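Local coordinates for cobalamin biosynthesis protein CobN (Mycobacterium tuberculosis, PDB 7C6O) that is the large, catalytic subunit of cobaltochelatase and probably houses the site where cobalt is inserted into the corrin ring during cobalamin biosynthesis, at residues R994-K999 against D1045-Q1050; A1005-L1010 against Q1024-W1029; A1020-V1025 against T1084-T1089; Q1076-M1081 against F1151-T1156. All blocks are in the same frame, centred on the assembly; numbering follows the deposited sequence.

Interaction 1: residues R994-K999 against D1045-Q1050; sequences RIFGSK and DDMNRQ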
# COMPACT_ATOMS: atom_id res chain seq x y z
N ARG A 994 3.28 -21.83 8.39
CA ARG A 994 4.10 -20.80 9.03
C ARG A 994 3.58 -19.38 8.85
O ARG A 994 4.01 -18.50 9.60
CB ARG A 994 5.54 -20.86 8.51
CG ARG A 994 6.31 -22.11 8.89
CD ARG A 994 6.51 -22.20 10.39
NE ARG A 994 7.38 -23.32 10.76
CZ ARG A 994 6.97 -24.57 10.93
NH1 ARG A 994 5.68 -24.87 10.75
NH2 ARG A 994 7.83 -25.52 11.26
N ILE A 995 2.70 -19.11 7.89
CA ILE A 995 2.28 -17.75 7.56
C ILE A 995 0.89 -17.51 8.14
O ILE A 995 -0.06 -18.23 7.81
CB ILE A 995 2.29 -17.52 6.04
CG1 ILE A 995 3.63 -17.96 5.45
CG2 ILE A 995 2.02 -16.06 5.72
CD1 ILE A 995 3.66 -17.95 3.94
N PHE A 996 0.77 -16.49 8.98
CA PHE A 996 -0.50 -16.14 9.59
C PHE A 996 -0.82 -14.68 9.30
O PHE A 996 0.09 -13.87 9.06
CB PHE A 996 -0.48 -16.41 11.10
CG PHE A 996 -0.17 -17.85 11.44
CD1 PHE A 996 -1.18 -18.77 11.59
CD2 PHE A 996 1.15 -18.27 11.57
CE1 PHE A 996 -0.90 -20.10 11.89
CE2 PHE A 996 1.44 -19.59 11.87
CZ PHE A 996 0.42 -20.51 12.03
N GLY A 997 -2.10 -14.34 9.32
CA GLY A 997 -2.50 -12.98 9.01
C GLY A 997 -3.91 -12.69 9.47
O GLY A 997 -4.55 -13.50 10.15
N SER A 998 -4.39 -11.50 9.09
CA SER A 998 -5.75 -11.09 9.41
C SER A 998 -6.76 -12.08 8.86
O SER A 998 -6.52 -12.77 7.87
CB SER A 998 -6.02 -9.69 8.84
OG SER A 998 -5.31 -8.69 9.55
N LYS A 999 -7.92 -12.14 9.52
CA LYS A 999 -9.02 -12.95 9.01
C LYS A 999 -9.35 -12.54 7.58
O LYS A 999 -9.34 -11.34 7.27
CB LYS A 999 -10.25 -12.80 9.91
CG LYS A 999 -11.45 -13.64 9.49
CD LYS A 999 -12.58 -13.54 10.50
CE LYS A 999 -13.74 -14.46 10.11
NZ LYS A 999 -14.88 -14.39 11.08
N ASP A 1045 -4.80 -23.58 16.59
CA ASP A 1045 -3.92 -24.59 17.18
C ASP A 1045 -2.56 -24.61 16.49
O ASP A 1045 -1.53 -24.77 17.15
CB ASP A 1045 -4.59 -25.97 17.10
CG ASP A 1045 -5.72 -26.12 18.10
OD1 ASP A 1045 -5.61 -25.55 19.21
OD2 ASP A 1045 -6.71 -26.80 17.78
N ASP A 1046 -2.54 -24.43 15.17
CA ASP A 1046 -1.27 -24.35 14.46
C ASP A 1046 -0.51 -23.09 14.83
O ASP A 1046 0.72 -23.12 14.97
CB ASP A 1046 -1.50 -24.42 12.95
CG ASP A 1046 -1.94 -25.79 12.49
OD1 ASP A 1046 -1.52 -26.79 13.11
OD2 ASP A 1046 -2.71 -25.87 11.51
N MET A 1047 -1.21 -21.97 14.99
CA MET A 1047 -0.53 -20.74 15.40
C MET A 1047 0.10 -20.90 16.77
O MET A 1047 1.25 -20.48 16.99
CB MET A 1047 -1.50 -19.56 15.39
CG MET A 1047 -0.80 -18.20 15.33
SD MET A 1047 -1.76 -16.85 16.03
CE MET A 1047 -1.65 -17.24 17.77
N ASN A 1048 -0.62 -21.51 17.72
CA ASN A 1048 -0.09 -21.68 19.06
C ASN A 1048 1.13 -22.59 19.06
O ASN A 1048 2.11 -22.33 19.77
CB ASN A 1048 -1.17 -22.24 19.99
CG ASN A 1048 -2.31 -21.25 20.22
OD1 ASN A 1048 -2.12 -20.04 20.12
ND2 ASN A 1048 -3.49 -21.77 20.54
N ARG A 1049 1.10 -23.67 18.27
CA ARG A 1049 2.25 -24.57 18.21
C ARG A 1049 3.49 -23.84 17.72
O ARG A 1049 4.58 -24.02 18.28
CB ARG A 1049 1.93 -25.77 17.31
CG ARG A 1049 0.82 -26.66 17.83
CD ARG A 1049 0.62 -27.89 16.97
NE ARG A 1049 1.67 -28.87 17.18
CZ ARG A 1049 1.67 -29.77 18.16
NH1 ARG A 1049 0.67 -29.80 19.03
NH2 ARG A 1049 2.67 -30.63 18.28
N GLN A 1050 3.36 -23.01 16.69
CA GLN A 1050 4.52 -22.31 16.14
C GLN A 1050 4.95 -21.14 17.03
O GLN A 1050 6.15 -20.91 17.20
CB GLN A 1050 4.23 -21.83 14.72
CG GLN A 1050 3.63 -22.88 13.79
CD GLN A 1050 4.35 -24.22 13.85
OE1 GLN A 1050 5.57 -24.29 14.00
NE2 GLN A 1050 3.59 -25.30 13.73
O HOH W 1 5.99 -27.37 12.38

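Interaction 2: residues A1005-L1010 against Q1024-W1029; sequences AGLLQL and QVYTAW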
# COMPACT_ATOMS: atom_id res chain seq x y z
N ALA A 1005 -4.84 -5.91 13.69
CA ALA A 1005 -4.36 -6.85 14.70
C ALA A 1005 -5.16 -6.80 15.99
O ALA A 1005 -4.96 -7.66 16.85
CB ALA A 1005 -2.88 -6.60 15.00
N GLY A 1006 -6.05 -5.82 16.15
CA GLY A 1006 -7.02 -5.80 17.23
C GLY A 1006 -6.55 -5.18 18.53
O GLY A 1006 -7.40 -4.79 19.34
N LEU A 1007 -5.24 -5.06 18.75
CA LEU A 1007 -4.76 -4.65 20.06
C LEU A 1007 -4.88 -3.15 20.29
O LEU A 1007 -4.98 -2.71 21.45
CB LEU A 1007 -3.32 -5.11 20.26
CG LEU A 1007 -3.20 -6.62 20.47
CD1 LEU A 1007 -1.76 -7.02 20.68
CD2 LEU A 1007 -4.06 -7.07 21.64
N LEU A 1008 -4.87 -2.33 19.23
CA LEU A 1008 -5.17 -0.92 19.42
C LEU A 1008 -6.59 -0.73 19.93
O LEU A 1008 -6.83 0.05 20.86
CB LEU A 1008 -4.98 -0.15 18.11
CG LEU A 1008 -5.31 1.34 18.16
CD1 LEU A 1008 -4.46 2.06 19.20
CD2 LEU A 1008 -5.14 1.98 16.79
N GLN A 1009 -7.55 -1.45 19.35
CA GLN A 1009 -8.92 -1.40 19.84
C GLN A 1009 -9.01 -1.86 21.29
O GLN A 1009 -9.73 -1.26 22.10
CB GLN A 1009 -9.84 -2.25 18.95
CG GLN A 1009 -10.13 -1.66 17.58
CD GLN A 1009 -8.99 -1.86 16.58
OE1 GLN A 1009 -8.00 -2.51 16.88
NE2 GLN A 1009 -9.15 -1.29 15.39
N LEU A 1010 -8.27 -2.92 21.63
CA LEU A 1010 -8.31 -3.43 23.00
C LEU A 1010 -7.76 -2.41 23.99
O LEU A 1010 -8.38 -2.13 25.02
CB LEU A 1010 -7.53 -4.75 23.09
CG LEU A 1010 -7.60 -5.46 24.44
CD1 LEU A 1010 -9.03 -5.92 24.72
CD2 LEU A 1010 -6.64 -6.63 24.48
N GLN A 1024 -5.70 -13.51 23.43
CA GLN A 1024 -6.99 -13.88 22.85
C GLN A 1024 -7.39 -12.91 21.75
O GLN A 1024 -7.89 -13.33 20.69
CB GLN A 1024 -8.07 -13.94 23.93
CG GLN A 1024 -9.44 -14.30 23.39
CD GLN A 1024 -10.50 -14.42 24.47
OE1 GLN A 1024 -10.23 -14.24 25.66
NE2 GLN A 1024 -11.73 -14.73 24.06
N VAL A 1025 -7.20 -11.61 21.97
CA VAL A 1025 -7.53 -10.63 20.93
C VAL A 1025 -6.58 -10.78 19.75
O VAL A 1025 -7.02 -10.84 18.59
CB VAL A 1025 -7.50 -9.21 21.51
CG1 VAL A 1025 -7.59 -8.18 20.38
CG2 VAL A 1025 -8.65 -9.02 22.49
N TYR A 1026 -5.28 -10.85 20.01
CA TYR A 1026 -4.30 -11.05 18.94
C TYR A 1026 -4.64 -12.28 18.11
O TYR A 1026 -4.58 -12.25 16.88
CB TYR A 1026 -2.90 -11.17 19.54
CG TYR A 1026 -1.79 -11.36 18.53
CD1 TYR A 1026 -1.43 -12.63 18.09
CD2 TYR A 1026 -1.08 -10.28 18.03
CE1 TYR A 1026 -0.41 -12.82 17.17
CE2 TYR A 1026 -0.05 -10.45 17.12
CZ TYR A 1026 0.27 -11.72 16.69
OH TYR A 1026 1.29 -11.90 15.78
N THR A 1027 -5.01 -13.38 18.78
CA THR A 1027 -5.32 -14.62 18.07
C THR A 1027 -6.66 -14.54 17.34
O THR A 1027 -6.82 -15.15 16.28
CB THR A 1027 -5.30 -15.79 19.05
OG1 THR A 1027 -4.05 -15.79 19.76
CG2 THR A 1027 -5.46 -17.11 18.32
N ALA A 1028 -7.61 -13.79 17.89
CA ALA A 1028 -8.90 -13.64 17.22
C ALA A 1028 -8.78 -12.86 15.92
O ALA A 1028 -9.57 -13.06 14.99
CB ALA A 1028 -9.91 -12.96 18.15
N TRP A 1029 -7.80 -11.96 15.83
CA TRP A 1029 -7.61 -11.14 14.65
C TRP A 1029 -6.56 -11.68 13.69
O TRP A 1029 -6.58 -11.32 12.51
CB TRP A 1029 -7.23 -9.70 15.05
CG TRP A 1029 -8.35 -8.91 15.66
CD1 TRP A 1029 -9.05 -9.23 16.79
CD2 TRP A 1029 -8.88 -7.67 15.19
NE1 TRP A 1029 -9.99 -8.26 17.04
CE2 TRP A 1029 -9.90 -7.29 16.08
CE3 TRP A 1029 -8.58 -6.83 14.11
CZ2 TRP A 1029 -10.64 -6.11 15.92
CZ3 TRP A 1029 -9.31 -5.67 13.95
CH2 TRP A 1029 -10.33 -5.32 14.85
O HOH W 2 -3.64 -9.99 15.66

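Interaction 3: residues A1020-V1025 against T1084-T1089; sequences ADLAQV and TVRALT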
# COMPACT_ATOMS: atom_id res chain seq x y z
N ALA A 1020 -3.50 -13.39 28.96
CA ALA A 1020 -4.49 -14.22 28.27
C ALA A 1020 -5.44 -13.38 27.43
O ALA A 1020 -5.85 -13.80 26.35
CB ALA A 1020 -5.27 -15.06 29.29
N ASP A 1021 -5.79 -12.19 27.93
CA ASP A 1021 -6.66 -11.30 27.16
C ASP A 1021 -5.94 -10.75 25.94
O ASP A 1021 -6.50 -10.72 24.84
CB ASP A 1021 -7.15 -10.15 28.04
CG ASP A 1021 -8.07 -10.61 29.15
OD1 ASP A 1021 -8.80 -11.60 28.95
OD2 ASP A 1021 -8.06 -9.97 30.22
N LEU A 1022 -4.70 -10.29 26.12
CA LEU A 1022 -3.92 -9.80 24.99
C LEU A 1022 -3.80 -10.87 23.91
O LEU A 1022 -4.02 -10.60 22.72
CB LEU A 1022 -2.53 -9.35 25.46
CG LEU A 1022 -2.48 -8.22 26.49
CD1 LEU A 1022 -1.04 -7.94 26.92
CD2 LEU A 1022 -3.14 -6.96 25.95
N ALA A 1023 -3.45 -12.09 24.31
CA ALA A 1023 -3.28 -13.17 23.34
C ALA A 1023 -4.59 -13.54 22.67
O ALA A 1023 -4.62 -13.86 21.48
CB ALA A 1023 -2.66 -14.39 24.02
N GLN A 1024 -5.70 -13.51 23.43
CA GLN A 1024 -6.99 -13.88 22.85
C GLN A 1024 -7.39 -12.91 21.75
O GLN A 1024 -7.89 -13.33 20.69
CB GLN A 1024 -8.07 -13.94 23.93
CG GLN A 1024 -9.44 -14.30 23.39
CD GLN A 1024 -10.50 -14.42 24.47
OE1 GLN A 1024 -10.23 -14.24 25.66
NE2 GLN A 1024 -11.73 -14.73 24.06
N VAL A 1025 -7.20 -11.61 21.97
CA VAL A 1025 -7.53 -10.63 20.93
C VAL A 1025 -6.58 -10.78 19.75
O VAL A 1025 -7.02 -10.84 18.59
CB VAL A 1025 -7.50 -9.21 21.51
CG1 VAL A 1025 -7.59 -8.18 20.38
CG2 VAL A 1025 -8.65 -9.02 22.49
N THR A 1084 1.77 -12.65 23.02
CA THR A 1084 1.12 -13.92 22.73
C THR A 1084 2.05 -15.09 23.03
O THR A 1084 1.62 -16.10 23.60
CB THR A 1084 0.66 -13.94 21.27
OG1 THR A 1084 -0.27 -12.87 21.06
CG2 THR A 1084 -0.03 -15.26 20.94
N VAL A 1085 3.33 -14.97 22.66
CA VAL A 1085 4.31 -16.00 23.01
C VAL A 1085 4.43 -16.12 24.53
O VAL A 1085 4.50 -17.23 25.07
CB VAL A 1085 5.66 -15.70 22.35
CG1 VAL A 1085 6.72 -16.71 22.81
CG2 VAL A 1085 5.53 -15.71 20.83
N ARG A 1086 4.47 -14.98 25.23
CA ARG A 1086 4.56 -15.02 26.69
C ARG A 1086 3.33 -15.70 27.29
O ARG A 1086 3.46 -16.51 28.22
CB ARG A 1086 4.72 -13.61 27.25
CG ARG A 1086 4.96 -13.58 28.76
CD ARG A 1086 5.18 -12.17 29.30
NE ARG A 1086 4.03 -11.31 29.06
CZ ARG A 1086 4.03 -10.27 28.23
NH1 ARG A 1086 5.13 -9.96 27.57
NH2 ARG A 1086 2.93 -9.55 28.07
N ALA A 1087 2.14 -15.39 26.77
CA ALA A 1087 0.93 -16.03 27.27
C ALA A 1087 0.98 -17.54 27.07
O ALA A 1087 0.58 -18.31 27.95
CB ALA A 1087 -0.30 -15.44 26.58
N LEU A 1088 1.47 -17.99 25.91
CA LEU A 1088 1.47 -19.41 25.60
C LEU A 1088 2.51 -20.17 26.43
O LEU A 1088 2.24 -21.29 26.89
CB LEU A 1088 1.73 -19.62 24.11
CG LEU A 1088 0.58 -19.24 23.17
CD1 LEU A 1088 1.07 -19.18 21.74
CD2 LEU A 1088 -0.57 -20.23 23.30
N THR A 1089 3.69 -19.58 26.64
CA THR A 1089 4.80 -20.29 27.26
C THR A 1089 5.10 -19.85 28.68
O THR A 1089 5.80 -20.58 29.39
CB THR A 1089 6.08 -20.11 26.42
OG1 THR A 1089 6.54 -18.76 26.55
CG2 THR A 1089 5.81 -20.41 24.96

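Interaction 4: residues Q1076-M1081 against F1151-T1156; sequences QYHGGM and FGYDAT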
# COMPACT_ATOMS: atom_id res chain seq x y z
N GLN A 1076 1.22 -3.12 18.21
CA GLN A 1076 0.18 -4.10 17.90
C GLN A 1076 0.77 -5.39 17.35
O GLN A 1076 0.45 -6.48 17.83
CB GLN A 1076 -0.81 -3.52 16.89
CG GLN A 1076 -1.77 -2.50 17.45
CD GLN A 1076 -2.99 -2.35 16.57
OE1 GLN A 1076 -3.92 -3.16 16.63
NE2 GLN A 1076 -3.00 -1.31 15.74
N TYR A 1077 1.64 -5.28 16.35
CA TYR A 1077 2.21 -6.47 15.71
C TYR A 1077 3.40 -7.01 16.49
O TYR A 1077 3.42 -8.19 16.87
CB TYR A 1077 2.62 -6.13 14.27
CG TYR A 1077 1.47 -6.06 13.31
CD1 TYR A 1077 0.71 -4.90 13.19
CD2 TYR A 1077 1.12 -7.15 12.53
CE1 TYR A 1077 -0.35 -4.83 12.31
CE2 TYR A 1077 0.06 -7.09 11.65
CZ TYR A 1077 -0.67 -5.93 11.54
OH TYR A 1077 -1.72 -5.86 10.66
N HIS A 1078 4.39 -6.16 16.74
CA HIS A 1078 5.60 -6.60 17.43
C HIS A 1078 5.32 -6.93 18.89
O HIS A 1078 5.59 -8.03 19.36
CB HIS A 1078 6.68 -5.52 17.31
CG HIS A 1078 8.05 -5.98 17.70
ND1 HIS A 1078 9.00 -5.12 18.20
CD2 HIS A 1078 8.64 -7.20 17.63
CE1 HIS A 1078 10.12 -5.79 18.44
NE2 HIS A 1078 9.92 -7.05 18.10
N GLY A 1079 4.75 -5.96 19.62
CA GLY A 1079 4.39 -6.22 21.00
C GLY A 1079 3.34 -7.31 21.14
O GLY A 1079 3.38 -8.11 22.07
N GLY A 1080 2.40 -7.35 20.20
CA GLY A 1080 1.39 -8.40 20.23
C GLY A 1080 1.98 -9.79 20.09
O GLY A 1080 1.56 -10.72 20.77
N MET A 1081 2.97 -9.94 19.21
CA MET A 1081 3.65 -11.22 19.10
C MET A 1081 4.37 -11.58 20.39
O MET A 1081 4.28 -12.72 20.87
CB MET A 1081 4.63 -11.20 17.93
CG MET A 1081 5.44 -12.49 17.78
SD MET A 1081 6.47 -12.52 16.30
CE MET A 1081 5.24 -12.79 15.02
N PHE A 1151 2.62 3.26 26.06
CA PHE A 1151 1.80 2.42 26.93
C PHE A 1151 1.47 1.09 26.26
O PHE A 1151 1.57 0.03 26.89
CB PHE A 1151 0.51 3.17 27.29
CG PHE A 1151 -0.46 2.36 28.12
CD1 PHE A 1151 -0.39 2.37 29.50
CD2 PHE A 1151 -1.45 1.60 27.50
CE1 PHE A 1151 -1.28 1.63 30.26
CE2 PHE A 1151 -2.34 0.86 28.26
CZ PHE A 1151 -2.26 0.87 29.64
N GLY A 1152 1.09 1.13 24.98
CA GLY A 1152 0.78 -0.10 24.27
C GLY A 1152 1.96 -1.06 24.22
O GLY A 1152 1.80 -2.26 24.43
N TYR A 1153 3.15 -0.53 23.95
CA TYR A 1153 4.35 -1.36 23.93
C TYR A 1153 4.73 -1.83 25.33
O TYR A 1153 5.30 -2.91 25.48
CB TYR A 1153 5.51 -0.57 23.31
CG TYR A 1153 6.03 -1.12 22.00
CD1 TYR A 1153 6.27 -0.27 20.93
CD2 TYR A 1153 6.32 -2.47 21.84
CE1 TYR A 1153 6.76 -0.74 19.73
CE2 TYR A 1153 6.82 -2.96 20.64
CZ TYR A 1153 7.04 -2.08 19.59
OH TYR A 1153 7.54 -2.55 18.39
N ASP A 1154 4.42 -1.03 26.36
CA ASP A 1154 4.68 -1.46 27.73
C ASP A 1154 3.69 -2.54 28.16
O ASP A 1154 4.08 -3.54 28.77
CB ASP A 1154 4.62 -0.27 28.68
CG ASP A 1154 5.25 -0.56 30.03
OD1 ASP A 1154 6.20 -1.37 30.09
OD2 ASP A 1154 4.79 0.01 31.05
N ALA A 1155 2.41 -2.35 27.83
CA ALA A 1155 1.40 -3.35 28.18
C ALA A 1155 1.71 -4.70 27.53
O ALA A 1155 1.49 -5.75 28.14
CB ALA A 1155 0.02 -2.86 27.77
N THR A 1156 2.22 -4.68 26.30
CA THR A 1156 2.47 -5.93 25.60
C THR A 1156 3.87 -6.49 25.87
O THR A 1156 4.02 -7.71 26.03
CB THR A 1156 2.28 -5.74 24.09
OG1 THR A 1156 3.06 -4.62 23.63
CG2 THR A 1156 0.80 -5.52 23.76

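Interaction 1: residues R994-K999 against D1045-Q1050
Phe996 reaches from strand 995-997 to helix 1044-1051 and lays one ring face against Met1047. With CG anti to the carbonyl carbon (chi1 -58°), the ring is carried toward the helix. There Met1047 CB already lies over the same face, 3.6 Å from Phe996 CE1. Next along, Met1047 CG sits over the middle of the face, 3.8 Å from the Phe996 ring centroid, a CH-pi contact. Met1047 SD runs on above the Phe996 ring at 5.2 Å from its centroid, a more distant Met-aromatic contact, and the chain then bends at chi3 and carries CE away. At the tip of the ring, Phe996 CZ comes within 3.5 Å of Met1047 CA, while Gln1050 CG lies at the ring edge.

One turn on, the Gln1050 amide is stacked on the Arg994 guanidinium, the planes 12° apart. Gln1050 OE1 lies 3.3 Å from Arg994 NH1, above the guanidinium face and at a poor angle for a hydrogen bond. A water accepts from Arg994 NH2 and, weakly, from Gln1050 NE2. Asp935 forms a salt bridge with Arg994, and Asp981 takes a hydrogen bond from Gln1050 NE2. The strand is hydrogen-bonded between 935-940 and 1032-1034 in a mixed sheet, and Met1047 continues onto Thr1084 of helix 1072-1089.

Interaction 2: residues A1005-L1010 against Q1024-W1029
The indole of Trp1029 lies flat against the backbone of Gly1006. Gly1006 CA stands over the ring, 3.5 Å from the centroid of the six-membered part of Trp1029 and 18° off the normal, a CH-pi contact made by a bare alpha carbon. Gly1006 has no side chain, and the indole face lies directly on its CA. The far rim of the indole reaches Gln1009, whose CD is 4.1 Å from Trp1029 CH2. Indole NE1 is spent on the carbonyl of Ile520. The Tyr1026 ring meets Leu1007 CD1 at its edge, and one face has a water above it, offset toward the rim. That water donates to Ala1005 O at 2.9 Å and to Tyr1026 O, joining the loop to the helix backbone where no direct hydrogen bond does.

Two helices consecutive in the chain, 1007-1013 and 1019-1030, pack here with the start of the first, Gly1006 at its N-cap position, on the later turns of the second. The positive phi of Gly1006 (88°) turns the chain into helix 1007-1013.

Val1025 packs against the first turn of that helix with its two methyls parted. CG1, anti to the backbone N (chi1 170°), goes to Gly1006 O and to Leu1007 CD2, the latter 3.9 Å from Val1025 CG1. Val1025 CG2 is directed instead at both methyls of Leu1010, 3.7 Å from Leu1010 CD2. Tyr521 of helix 517-522 touches both Leu1010 and Val1025, and the Tyr1026 hydroxyl hydrogen-bonds with that of Tyr1051.

Interaction 3: residues A1020-V1025 against T1084-T1089
Ala1023 and Ala1087 meet methyl to methyl, CB to CB 3.6 Å, where helix 1019-1030 crosses helix 1072-1089. This is a close helix-helix crossing built on small residues: the axes of the two short segments pass 8.5 Å apart at a signed angle of -119°, and Ala1023 and Thr1084 bring their CA atoms to 4.5 Å.

The Ala1023 methyl points at the other helix and settles between Ala1087 and Thr1084. The rotamer of Thr1084 decides which of its branches lies where. With OG1 anti to the carbonyl carbon (chi1 -60°), the hydroxyl stays beside its own backbone N and can return to Gly1080 O, the carbonyl one turn earlier, with which it hydrogen-bonds. Thr1084 OG1 lies 3.8 Å from Ala1023 CA, so it serves this crossing by packing alone. Thr1084 CG2, on the other branch, is 4.1 Å from Ala1023 CB.

Arg1086 starts out alongside the interface and closes back on it. Its chain is extended through chi1 and chi2, then turns at chi3 (61°), which brings the guanidinium round to Leu1022. There it is met at an edge, near its plane, by Leu1022 CD1, 4.4 Å from Arg1086 NH2. The charge itself is engaged elsewhere: NE forms a salt bridge with Asp1019, just ahead of 1020-1025, and NH1 donates to Thr1156 O.

At the C-terminal end of its helix, Thr1089 folds its hydroxyl back over the preceding turn. Thr1089 OG1 donates to Val1085 O at 2.9 Å from above the carbonyl plane, and that same oxygen also accepts from Thr1089 N.

Interaction 4: residues Q1076-M1081 against F1151-T1156
His1078 swings its ring out with CG anti to the backbone N (chi1 -167°), and Tyr1153 comes to meet it with an unusual chi1 of -115°, away from the staggered positions. Together these turns bring the phenol oxygen into the plane of the imidazole at its edge. His1078 ND1 and Tyr1153 OH are hydrogen-bonded at 3.0 Å, not quite straight, and either could be the donor. The rings stand at 89° to each other and meet rim to rim, neither lying over the other's face. Tyr1153 OH also packs on the histidine stem, 3.3 Å from His1078 CB. Through NE2 the imidazole is tied to Ala1057 O of strand 1056-1061, so both ring nitrogens are engaged and its rotation is fixed.

Helices 1072-1089 and 1136-1157 run nearly parallel here, the axes of the two short segments 8.6 Å apart at closest approach, in a buried glycine-mediated packing. The first has a wider pi-type turn over 1076-1079. Gly1079, at the end of that turn, has no side chain to hold the neighbour off, and its CA comes within 5.0 Å of Thr1156 CA.

Thr1156 presses into that place. Thr1156 CB is 3.3 Å from Gly1079 O, and Thr1156 OG1 is 3.4 Å from Gly1079 CA. Lying between the backbone N and the carbonyl carbon, Thr1156 OG1 reaches back to donate to Gly1152 O at 2.8 Å, tilted slightly from the carbonyl plane. The same carbonyl also accepts Thr1156 N. Next to it, Tyr1153 CE2 passes close to Gly1079 N.

How the interactions relate
Following the chain from the N terminus, strand 995-997 opens interaction 1, and its loop closes on helix 1044-1051; interaction 2, between 1005-1010 and 1024-1029, is nested inside it. Interaction 3 begins on the helix where interaction 2 ends, sharing Gln1024 and Val1025, and its long loop to 1084-1089 crosses that of interaction 1. It also crosses interaction 4, which opens at 1076-1081 and closes last, at 1151-1156. Helix 1072-1089 serves two contacts, meeting helix 1019-1030 in one and helix 1136-1157 in the other. Direct joints include Leu1008 N to Gln1076 OE1 (2.9 Å) between interactions 2 and 4, while Met1047 packs on Thr1027 between interactions 1 and 2.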